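Local coordinates for Cj0977 (Campylobacter jejuni, PDB 3BNV), which is of unknown function but is a hot-dog-fold virulence protein whose expression is controlled by the flagellar sigma factor sigma28, at residues 14-17 / 18-22. Residues are numbered along the deposited sequence; the frame is centred on the assembly and turned at random.
Sequences SAED and ISRVR
The first turns of helix 15-22 carry a salt bridge between E16 and R20, one turn apart on an exposed face. The two side chains run side by side and point the same way. E16 has CG anti to its backbone N (chi1 -175°) and stays extended, while R20 bends at chi3. This brings E16 OE1 to 3.3 Å from R20 NH2. The hydrogen bond within this pair is weak. The carboxylate and guanidinium planes stand 78° apart, so the groups do not form a flat two-bond pair. In the backbone of the same pair, R20 N donates to E16 O at 2.8 Å, nearly in line with the carbonyl. The neighbouring i to i+4 bonds are S19 N to A15 O at 3.0 Å and V21 N to D17 O at 3.1 Å. The first bond of the series, I18 N to S14 O, is longer at 3.3 Å. I18 reaches back toward the helix start, with CD1 near S14 O, and also touches E10 and A13 of the preceding loop. S14 is the N-cap. D17 N donates to S14 OG, although the place of that oxygen is less sure. In return, S14 N donates to D17 OD2 at 2.9 Å, meeting it from above the carboxylate plane. The D17 carboxylate would probably also interact favourably with the helix dipole. This reciprocal pairing is a capping box, here starting the short N-terminal helix ahead of the hot-dog domain.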
ATOM      1  N   SER A  14      16.917 -17.831  -8.206  1.00 35.96           N
ATOM      2  CA  SER A  14      18.017 -17.817  -9.151  1.00 35.84           C
ATOM      3  C   SER A  14      17.924 -16.603 -10.061  1.00 35.68           C
ATOM      4  O   SER A  14      16.852 -16.029 -10.233  1.00 35.36           O
ATOM      5  CB  SER A  14      18.046 -19.115  -9.968  1.00 36.23           C
ATOM      6  OG  SER A  14      16.927 -19.234 -10.842  1.00 36.57           O
ATOM      7  N   ALA A  15      19.052 -16.198 -10.636  1.00 35.79           N
ATOM      8  CA  ALA A  15      19.020 -15.154 -11.657  1.00 36.14           C
ATOM      9  C   ALA A  15      18.087 -15.571 -12.808  1.00 36.13           C
ATOM     10  O   ALA A  15      17.325 -14.756 -13.339  1.00 35.77           O
ATOM     11  CB  ALA A  15      20.412 -14.871 -12.172  1.00 36.00           C
ATOM     12  N   GLU A  16      18.150 -16.850 -13.167  1.00 36.16           N
ATOM     13  CA  GLU A  16      17.270 -17.415 -14.183  1.00 36.57           C
ATOM     14  C   GLU A  16      15.792 -17.161 -13.846  1.00 36.94           C
ATOM     15  O   GLU A  16      15.109 -16.393 -14.535  1.00 36.85           O
ATOM     16  CB  GLU A  16      17.543 -18.915 -14.342  1.00 36.48           C
ATOM     17  CG  GLU A  16      16.750 -19.582 -15.461  1.00 36.39           C
ATOM     18  CD  GLU A  16      16.782 -21.140 -15.318  1.00 36.24           C
ATOM     19  OE1 GLU A  16      15.943 -21.857 -15.989  1.00 35.10           O
ATOM     20  OE2 GLU A  16      17.626 -21.642 -14.537  1.00 35.80           O
ATOM     21  N   ASP A  17      15.311 -17.793 -12.776  1.00 37.31           N
ATOM     22  CA  ASP A  17      13.930 -17.610 -12.341  1.00 37.61           C
ATOM     23  C   ASP A  17      13.503 -16.191 -12.593  1.00 37.41           C
ATOM     24  O   ASP A  17      12.433 -15.966 -13.142  1.00 37.60           O
ATOM     25  CB  ASP A  17      13.759 -17.871 -10.845  1.00 37.86           C
ATOM     26  CG  ASP A  17      14.150 -19.273 -10.435  1.00 39.16           C
ATOM     27  OD1 ASP A  17      13.928 -20.240 -11.206  1.00 39.27           O
ATOM     28  OD2 ASP A  17      14.684 -19.398  -9.311  1.00 41.75           O
ATOM     29  N   ILE A  18      14.347 -15.243 -12.185  1.00 37.33           N
ATOM     30  CA  ILE A  18      13.969 -13.821 -12.130  1.00 37.12           C
ATOM     31  C   ILE A  18      13.870 -13.184 -13.514  1.00 36.98           C
ATOM     32  O   ILE A  18      12.906 -12.462 -13.794  1.00 37.09           O
ATOM     33  CB  ILE A  18      14.903 -12.998 -11.176  1.00 37.24           C
ATOM     34  CG1 ILE A  18      14.485 -13.222  -9.723  1.00 36.08           C
ATOM     35  CG2 ILE A  18      14.834 -11.507 -11.478  1.00 36.86           C
ATOM     36  CD1 ILE A  18      15.604 -13.542  -8.795  1.00 35.28           C
ATOM     37  N   SER A  19      14.835 -13.464 -14.385  1.00 36.34           N
ATOM     38  CA  SER A  19      14.744 -12.988 -15.756  1.00 36.28           C
ATOM     39  C   SER A  19      13.616 -13.698 -16.525  1.00 36.23           C
ATOM     40  O   SER A  19      13.052 -13.155 -17.477  1.00 35.99           O
ATOM     41  CB  SER A  19      16.070 -13.186 -16.474  1.00 36.43           C
ATOM     42  OG  SER A  19      17.047 -12.305 -15.970  1.00 36.49           O
ATOM     43  N   ARG A  20      13.288 -14.914 -16.096  1.00 36.08           N
ATOM     44  CA  ARG A  20      12.213 -15.681 -16.712  1.00 35.97           C
ATOM     45  C   ARG A  20      10.841 -15.048 -16.479  1.00 36.65           C
ATOM     46  O   ARG A  20      10.041 -14.940 -17.411  1.00 36.58           O
ATOM     47  CB  ARG A  20      12.236 -17.130 -16.216  1.00 35.62           C
ATOM     48  CG  ARG A  20      11.442 -18.084 -17.069  1.00 34.37           C
ATOM     49  CD  ARG A  20      11.822 -19.531 -16.820  1.00 32.97           C
ATOM     50  NE  ARG A  20      13.173 -19.870 -17.258  1.00 31.89           N
ATOM     51  CZ  ARG A  20      13.520 -20.156 -18.516  1.00 33.24           C
ATOM     52  NH1 ARG A  20      12.624 -20.121 -19.499  1.00 32.08           N
ATOM     53  NH2 ARG A  20      14.781 -20.473 -18.795  1.00 32.90           N
ATOM     54  N   VAL A  21      10.564 -14.649 -15.236  1.00 37.18           N
ATOM     55  CA  VAL A  21       9.366 -13.885 -14.955  1.00 37.76           C
ATOM     56  C   VAL A  21       9.369 -12.556 -15.704  1.00 37.77           C
ATOM     57  O   VAL A  21       8.414 -12.253 -16.399  1.00 37.91           O
ATOM     58  CB  VAL A  21       9.157 -13.607 -13.447  1.00 38.05           C
ATOM     59  CG1 VAL A  21       8.831 -14.896 -12.667  1.00 37.73           C
ATOM     60  CG2 VAL A  21      10.372 -12.896 -12.866  1.00 39.90           C
ATOM     61  N   ARG A  22      10.432 -11.767 -15.576  1.00 38.04           N
ATOM     62  CA  ARG A  22      10.475 -10.460 -16.249  1.00 38.29           C
ATOM     63  C   ARG A  22       9.980 -10.603 -17.677  1.00 38.09           C
ATOM     64  O   ARG A  22       9.157  -9.809 -18.145  1.00 38.50           O
ATOM     65  CB  ARG A  22      11.884  -9.856 -16.263  1.00 38.33           C
ATOM     66  CG  ARG A  22      12.238  -8.920 -15.119  1.00 38.12           C
ATOM     67  CD  ARG A  22      13.561  -8.203 -15.406  1.00 38.48           C
ATOM     68  NE  ARG A  22      14.230  -7.755 -14.181  1.00 40.76           N
ATOM     69  CZ  ARG A  22      15.553  -7.593 -14.050  1.00 41.44           C
ATOM     70  NH1 ARG A  22      16.381  -7.841 -15.064  1.00 40.06           N
ATOM     71  NH2 ARG A  22      16.057  -7.187 -12.886  1.00 42.46           N
TER